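Local coordinates for putative cytoplasmic protein (Salmonella enterica subsp. enterica serovar Typhimurium, PDB 4J32), which probably cleaves bacterial peptidoglycan as Tae4, a papain-like NlpC/P60 cysteine peptidase delivered by type VI secretion and countered by the immunity protein Tai4, at residues I97-L100 and T101-G105; N113-Q116 and S117-I120; L142-G145 and S146-S149. All blocks are in the same frame, centred on the assembly; numbering follows the deposited sequence.

Interaction 1 (I97-L100 and T101-G105); sequences IDYL and THTMG
Tyr99 carries its ring with CG trans to the backbone N (chi1 178°), and Thr103, one turn further along helix 93-103, holds OG1 between its own N and carbonyl carbon (chi1 65°). These rotations bring the threonine methyl over the tyrosine ring and the hydroxyl to the tyrosine carbonyl. Thr103 CG2 stands above the centre of one ring face, 3.8 Å from the Tyr99 centroid, in a CH-pi contact where the side chains cross at about a right angle. Thr103 OG1 meanwhile donates to Tyr99 O at 3.0 Å, approaching from above the carbonyl plane. A beta-branched residue with one polar arm suits this place, since each branch has its own target.

Two other side chains fold back on the preceding turn. Thr101 OG1 donates to Ile97 O at 3.0 Å, sharing that oxygen with the backbone N of Thr101. His102 also doubles up on one oxygen: ND1 donates to Asp98 O at 2.9 Å, the oxygen lying close to the ring plane. The backbone N of His102 meets this oxygen from the opposite face of its carbonyl plane, so two bonds grip it.

On the buried side Leu100 and Met104 run side by side, with Leu100 CD2 3.7 Å from Met104 CG, and both pack on Ile125 and Trp171 of the four-stranded sheet; branched leucine and flexible methionine suit such an apolar setting. Leu100 O takes up both Thr103 N, at 3.2 Å, and Met104 N, at 2.8 Å, before Gly105 leaves the helix with a positive phi.

These carbonyls point toward the helix's C-terminal, partially negative end, so the hydroxyl and imidazole donors gathered there are probably favoured electrostatically, while Leu100 and Met104 supply apolar contacts to the sheet.

Interaction 2 (N113-Q116 and S117-I120); sequences NPKQ and SDFI
Asp118 and Lys115 grip each other at the start of a short 3-10 turn, and here the packing is close. The backbone N of Lys115 donates to Asp118 OD2 at 2.9 Å in a nearly straight bond (168° at the hydrogen) that meets the carboxylate from above its plane. In return Asp118 N donates to Lys115 O at 3.0 Å. With CG lying beside its own backbone N (chi1 -65°), the aspartate side chain is directed back toward the residue three places earlier, and its short length fits the span. Phe119 N completes the turn with a bond to Gln116 O, also 3.0 Å. Pro114 CB meets the edge of the Phe119 ring, 3.7 Å from CE2, an apolar contact between two buried residues.

The outer side is looser and watery. The Lys115 chain bends at its far end to bring NZ within 3.4 Å of Asp118 OD1, a salt bridge whose hydrogen bond is weak. One water links Lys115 NZ, Asp118 OD2 and the carbonyl of Asn113; a second joins Asp118 OD1 to Ser117 OG, with a weak bond from the ammonium. Lysine and serine suit this exposed surface, where solvent can share their polar groups.

The whole turn lies in the connection between strands 109-112 and 124-131. Phe119 packs inward on Leu109, Val111 and Leu170, Pro114 lies on Pro165, and Asn113 bonds through its backbone to Glu166 of strand 164-172.

Interaction 3 (L142-G145 and S146-S149); sequences LWNG and SICS
A tight reversal of the chain leaves the edge strand 138-143 here, closed by an antiparallel bridge between Trp143 and Cys148, a non-hydrogen-bonded pair with CA atoms 4.4 Å apart. Backbone bonds flank the pair: Ser149 N donates to Leu142 O at 2.9 Å, and Asn144 N to Ile147 O at 3.1 Å. Ser149 adds a side-chain link, its OG accepting from Leu142 N at 3.2 Å.

At the bend the side chain of Asn144 forms an Asx turn. Its CG sits between the backbone N and the carbonyl carbon (chi1 74°), a rotation that brings OD1 to Ser146 N at 3.0 Å and Ile147 N at 2.9 Å, the two donors arriving from opposite faces of the amide plane. Gly145 takes a positive phi, and glycine, having no CB, keeps clear of the carbonyl O of Asn144.

Trp143 lays its indole against the loop backbone, its NE1 bonded to Phe119 O: one face covers the backbone nitrogens of Gly145, Ser146 and Ile147, and the rim meets Cys148 SG, 3.9 Å from CE3, in an edge-on sulfur-aromatic contact. The disulfide between Cys148 and Cys152 known from another structure is absent here.

One water bridges Asn144 O and Ser146 OG. Asn144 OD1 thus satisfies the two loop N-H groups, of Ser146 and Ile147, that strand pairing does not, while the indole shields the same backbone.

How the interactions relate
Interactions 2 and 3 are neighbours, their centres about 11 Å apart, and they join directly: Trp143 NE1 lies 2.8 Å from Phe119 O, a probable hydrogen bond that ties the turn at 113-120 to the loop at 142-149. Ile120 also packs on Gly145 O, and Ile120 and Gly145, with Gly121 and Ser146, border one bound 2-ethoxyethanol. Interaction 1 stands apart, its centre about 21 Å from interaction 2 and 19 Å from interaction 3, on the helix that packs against the four-stranded sheet. Thr103 and Met104 there line a separate 2-ethoxyethanol site with Asn15, Phe70 and Pro71. The solvent molecules probably come from the crystallisation liquor.

Interaction 1 (I97-L100 and T101-G105)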
loop_
_atom_site.group_PDB
_atom_site.type_symbol
_atom_site.label_atom_id
_atom_site.label_comp_id
_atom_site.label_asym_id
_atom_site.label_seq_id
_atom_site.Cartn_x
_atom_site.Cartn_y
_atom_site.Cartn_z
ATOM N N ILE A 97 -15.018 -26.188 -5.231
ATOM C CA ILE A 97 -14.401 -27.486 -5.536
ATOM C C ILE A 97 -14.847 -28.552 -4.528
ATOM O O ILE A 97 -15.284 -29.654 -4.926
ATOM C CB ILE A 97 -12.856 -27.374 -5.602
ATOM C CG1 ILE A 97 -12.474 -26.520 -6.813
ATOM C CG2 ILE A 97 -12.230 -28.787 -5.752
ATOM C CD1 ILE A 97 -10.970 -26.157 -6.902
ATOM N N ASP A 98 -14.768 -28.228 -3.242
ATOM C CA ASP A 98 -15.128 -29.185 -2.195
ATOM C C ASP A 98 -16.617 -29.513 -2.238
ATOM O O ASP A 98 -17.014 -30.668 -2.029
ATOM C CB ASP A 98 -14.743 -28.657 -0.819
ATOM C CG ASP A 98 -13.251 -28.727 -0.562
ATOM O OD1 ASP A 98 -12.561 -29.624 -1.111
ATOM O OD2 ASP A 98 -12.767 -27.879 0.211
ATOM N N TYR A 99 -17.435 -28.492 -2.528
ATOM C CA TYR A 99 -18.890 -28.669 -2.657
ATOM C C TYR A 99 -19.220 -29.708 -3.723
ATOM O O TYR A 99 -20.012 -30.644 -3.490
ATOM C CB TYR A 99 -19.591 -27.330 -2.986
ATOM C CG TYR A 99 -21.098 -27.484 -3.172
ATOM C CD1 TYR A 99 -21.978 -27.370 -2.083
ATOM C CD2 TYR A 99 -21.644 -27.775 -4.437
ATOM C CE1 TYR A 99 -23.390 -27.523 -2.262
ATOM C CE2 TYR A 99 -23.035 -27.943 -4.615
ATOM C CZ TYR A 99 -23.891 -27.802 -3.531
ATOM O OH TYR A 99 -25.236 -27.979 -3.729
ATOM N N LEU A 100 -18.605 -29.556 -4.892
ATOM C CA LEU A 100 -18.839 -30.505 -5.989
ATOM C C LEU A 100 -18.365 -31.928 -5.643
ATOM O O LEU A 100 -19.066 -32.884 -5.930
ATOM C CB LEU A 100 -18.205 -29.998 -7.292
ATOM C CG LEU A 100 -18.811 -28.674 -7.798
ATOM C CD1 LEU A 100 -17.831 -28.007 -8.728
ATOM C CD2 LEU A 100 -20.158 -28.874 -8.458
ATOM N N THR A 101 -17.219 -32.040 -4.977
ATOM C CA THR A 101 -16.672 -33.336 -4.550
ATOM C C THR A 101 -17.697 -34.057 -3.676
ATOM O O THR A 101 -17.845 -35.279 -3.765
ATOM C CB THR A 101 -15.338 -33.150 -3.783
ATOM O OG1 THR A 101 -14.386 -32.489 -4.637
ATOM C CG2 THR A 101 -14.772 -34.483 -3.340
ATOM N N HIS A 102 -18.435 -33.295 -2.866
ATOM C CA HIS A 102 -19.343 -33.899 -1.896
ATOM C C HIS A 102 -20.781 -34.057 -2.376
ATOM O O HIS A 102 -21.574 -34.714 -1.710
ATOM C CB HIS A 102 -19.274 -33.164 -0.558
ATOM C CG HIS A 102 -18.019 -33.449 0.200
ATOM N ND1 HIS A 102 -16.881 -32.686 0.069
ATOM C CD2 HIS A 102 -17.707 -34.447 1.059
ATOM C CE1 HIS A 102 -15.927 -33.185 0.836
ATOM N NE2 HIS A 102 -16.401 -34.257 1.442
ATOM N N THR A 103 -21.106 -33.483 -3.530
ATOM C CA THR A 103 -22.473 -33.528 -4.051
ATOM C C THR A 103 -22.604 -34.217 -5.413
ATOM O O THR A 103 -23.692 -34.698 -5.757
ATOM C CB THR A 103 -23.109 -32.095 -4.155
ATOM O OG1 THR A 103 -22.389 -31.329 -5.124
ATOM C CG2 THR A 103 -23.054 -31.367 -2.810
ATOM N N MET A 104 -21.524 -34.250 -6.196
ATOM C CA MET A 104 -21.605 -34.707 -7.603
ATOM C C MET A 104 -21.410 -36.208 -7.837
ATOM O O MET A 104 -21.581 -36.695 -8.966
ATOM C CB MET A 104 -20.600 -33.949 -8.471
ATOM C CG MET A 104 -20.967 -32.497 -8.755
ATOM S SD MET A 104 -22.358 -32.367 -9.857
ATOM C CE MET A 104 -21.656 -32.941 -11.396
ATOM N N GLY A 105 -21.034 -36.940 -6.799
ATOM C CA GLY A 105 -20.796 -38.360 -6.955
ATOM C C GLY A 105 -19.392 -38.583 -7.478
ATOM O O GLY A 105 -18.540 -37.672 -7.437
#

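Interaction 2 (N113-Q116 and S117-I120)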
loop_
_atom_site.group_PDB
_atom_site.type_symbol
_atom_site.label_atom_id
_atom_site.label_comp_id
_atom_site.label_asym_id
_atom_site.label_seq_id
_atom_site.Cartn_x
_atom_site.Cartn_y
_atom_site.Cartn_z
ATOM N N ASN A 113 -1.458 -34.165 -14.303
ATOM C CA ASN A 113 -0.753 -33.330 -15.286
ATOM C C ASN A 113 -1.556 -33.162 -16.568
ATOM O O ASN A 113 -1.057 -33.499 -17.653
ATOM C CB ASN A 113 0.636 -33.906 -15.588
ATOM C CG ASN A 113 1.439 -34.152 -14.340
ATOM O OD1 ASN A 113 1.565 -33.276 -13.490
ATOM N ND2 ASN A 113 1.954 -35.367 -14.198
ATOM N N PRO A 114 -2.797 -32.654 -16.445
ATOM C CA PRO A 114 -3.758 -32.651 -17.548
ATOM C C PRO A 114 -3.446 -31.624 -18.638
ATOM O O PRO A 114 -2.822 -30.579 -18.360
ATOM C CB PRO A 114 -5.067 -32.320 -16.850
ATOM C CG PRO A 114 -4.660 -31.431 -15.719
ATOM C CD PRO A 114 -3.378 -32.041 -15.230
ATOM N N LYS A 115 -3.841 -31.959 -19.868
ATOM C CA LYS A 115 -3.862 -31.027 -20.992
ATOM C C LYS A 115 -5.289 -31.023 -21.508
ATOM O O LYS A 115 -6.038 -31.980 -21.293
ATOM C CB LYS A 115 -2.947 -31.484 -22.137
ATOM C CG LYS A 115 -1.644 -32.160 -21.755
ATOM C CD LYS A 115 -0.953 -32.740 -22.997
ATOM C CE LYS A 115 -1.725 -33.920 -23.603
ATOM N NZ LYS A 115 -1.386 -35.262 -23.011
ATOM N N GLN A 116 -5.676 -29.958 -22.204
ATOM C CA GLN A 116 -7.033 -29.861 -22.727
ATOM C C GLN A 116 -7.405 -31.080 -23.586
ATOM O O GLN A 116 -8.529 -31.560 -23.534
ATOM C CB GLN A 116 -7.195 -28.567 -23.531
ATOM C CG GLN A 116 -7.335 -27.333 -22.648
ATOM C CD GLN A 116 -8.063 -26.199 -23.347
ATOM O OE1 GLN A 116 -7.935 -26.016 -24.560
ATOM N NE2 GLN A 116 -8.845 -25.443 -22.587
ATOM N N SER A 117 -6.444 -31.574 -24.353
ATOM C CA SER A 117 -6.663 -32.712 -25.245
ATOM C C SER A 117 -7.152 -33.979 -24.507
ATOM O O SER A 117 -7.854 -34.803 -25.096
ATOM C CB SER A 117 -5.425 -32.983 -26.094
ATOM O OG SER A 117 -4.349 -33.505 -25.334
ATOM N N ASP A 118 -6.814 -34.096 -23.218
ATOM C CA ASP A 118 -7.220 -35.246 -22.381
ATOM C C ASP A 118 -8.736 -35.289 -22.148
ATOM O O ASP A 118 -9.288 -36.328 -21.773
ATOM C CB ASP A 118 -6.516 -35.201 -21.023
ATOM C CG ASP A 118 -5.012 -35.377 -21.132
ATOM O OD1 ASP A 118 -4.531 -36.149 -21.992
ATOM O OD2 ASP A 118 -4.302 -34.755 -20.326
ATOM N N PHE A 119 -9.407 -34.163 -22.375
ATOM C CA PHE A 119 -10.830 -34.047 -22.055
ATOM C C PHE A 119 -11.705 -33.997 -23.286
ATOM O O PHE A 119 -12.925 -33.844 -23.190
ATOM C CB PHE A 119 -11.080 -32.850 -21.120
ATOM C CG PHE A 119 -10.426 -33.004 -19.788
ATOM C CD1 PHE A 119 -11.094 -33.627 -18.732
ATOM C CD2 PHE A 119 -9.107 -32.579 -19.600
ATOM C CE1 PHE A 119 -10.462 -33.795 -17.496
ATOM C CE2 PHE A 119 -8.461 -32.754 -18.373
ATOM C CZ PHE A 119 -9.142 -33.367 -17.319
ATOM N N ILE A 120 -11.080 -34.152 -24.451
ATOM C CA ILE A 120 -11.814 -34.111 -25.718
ATOM C C ILE A 120 -12.924 -35.169 -25.749
ATOM O O ILE A 120 -12.734 -36.289 -25.276
ATOM C CB ILE A 120 -10.843 -34.244 -26.924
ATOM C CG1 ILE A 120 -10.080 -32.928 -27.137
ATOM C CG2 ILE A 120 -11.577 -34.634 -28.215
ATOM C CD1 ILE A 120 -8.939 -33.046 -28.206
HETATM O O HOH W 1 -2.008 -35.572 -19.794
HETATM O O HOH W 2 -4.160 -36.011 -24.431
#

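Interaction 3 (L142-G145 and S146-S149)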
loop_
_atom_site.group_PDB
_atom_site.type_symbol
_atom_site.label_atom_id
_atom_site.label_comp_id
_atom_site.label_asym_id
_atom_site.label_seq_id
_atom_site.Cartn_x
_atom_site.Cartn_y
_atom_site.Cartn_z
ATOM N N LEU A 142 -17.334 -24.945 -16.900
ATOM C CA LEU A 142 -17.940 -25.963 -17.751
ATOM C C LEU A 142 -17.061 -26.201 -18.962
ATOM O O LEU A 142 -16.278 -25.333 -19.365
ATOM C CB LEU A 142 -19.350 -25.544 -18.210
ATOM C CG LEU A 142 -20.342 -25.237 -17.081
ATOM C CD1 LEU A 142 -21.653 -24.882 -17.722
ATOM C CD2 LEU A 142 -20.519 -26.436 -16.165
ATOM N N TRP A 143 -17.196 -27.396 -19.520
ATOM C CA TRP A 143 -16.384 -27.862 -20.629
ATOM C C TRP A 143 -17.315 -28.589 -21.584
ATOM O O TRP A 143 -18.072 -29.483 -21.164
ATOM C CB TRP A 143 -15.279 -28.794 -20.071
ATOM C CG TRP A 143 -14.531 -29.590 -21.093
ATOM C CD1 TRP A 143 -14.736 -30.909 -21.419
ATOM C CD2 TRP A 143 -13.457 -29.135 -21.926
ATOM N NE1 TRP A 143 -13.839 -31.300 -22.399
ATOM C CE2 TRP A 143 -13.046 -30.231 -22.722
ATOM C CE3 TRP A 143 -12.783 -27.912 -22.058
ATOM C CZ2 TRP A 143 -12.005 -30.133 -23.654
ATOM C CZ3 TRP A 143 -11.750 -27.817 -22.983
ATOM C CH2 TRP A 143 -11.370 -28.925 -23.762
ATOM N N ASN A 144 -17.282 -28.219 -22.864
ATOM C CA ASN A 144 -18.218 -28.833 -23.815
ATOM C C ASN A 144 -17.598 -29.901 -24.721
ATOM O O ASN A 144 -18.186 -30.260 -25.757
ATOM C CB ASN A 144 -18.923 -27.751 -24.653
ATOM C CG ASN A 144 -18.000 -27.138 -25.692
ATOM O OD1 ASN A 144 -16.798 -27.429 -25.721
ATOM N ND2 ASN A 144 -18.555 -26.284 -26.550
ATOM N N GLY A 145 -16.423 -30.406 -24.342
ATOM C CA GLY A 145 -15.675 -31.355 -25.172
ATOM C C GLY A 145 -14.583 -30.721 -26.025
ATOM O O GLY A 145 -13.715 -31.417 -26.551
ATOM N N SER A 146 -14.637 -29.398 -26.157
ATOM C CA SER A 146 -13.718 -28.630 -26.996
ATOM C C SER A 146 -13.148 -27.396 -26.293
ATOM O O SER A 146 -11.979 -27.070 -26.477
ATOM C CB SER A 146 -14.441 -28.139 -28.256
ATOM O OG SER A 146 -14.977 -29.223 -28.981
ATOM N N ILE A 147 -13.982 -26.692 -25.524
ATOM C CA ILE A 147 -13.622 -25.378 -24.949
ATOM C C ILE A 147 -14.313 -25.220 -23.595
ATOM O O ILE A 147 -15.319 -25.896 -23.336
ATOM C CB ILE A 147 -14.047 -24.163 -25.859
ATOM C CG1 ILE A 147 -15.583 -24.120 -26.045
ATOM C CG2 ILE A 147 -13.296 -24.168 -27.194
ATOM C CD1 ILE A 147 -16.158 -22.782 -26.557
ATOM N N CYS A 148 -13.790 -24.335 -22.747
ATOM C CA CYS A 148 -14.452 -23.998 -21.485
ATOM C C CYS A 148 -15.496 -22.924 -21.753
ATOM O O CYS A 148 -15.390 -22.181 -22.719
ATOM C CB CYS A 148 -13.472 -23.449 -20.452
ATOM S SG CYS A 148 -12.191 -24.645 -19.976
ATOM N N SER A 149 -16.475 -22.842 -20.865
ATOM C CA SER A 149 -17.568 -21.870 -20.993
ATOM C C SER A 149 -17.083 -20.435 -20.755
ATOM O O SER A 149 -17.721 -19.485 -21.206
ATOM C CB SER A 149 -18.681 -22.223 -20.018
ATOM O OG SER A 149 -18.168 -22.460 -18.712
HETATM O O HOH W 3 -17.440 -29.985 -28.329
#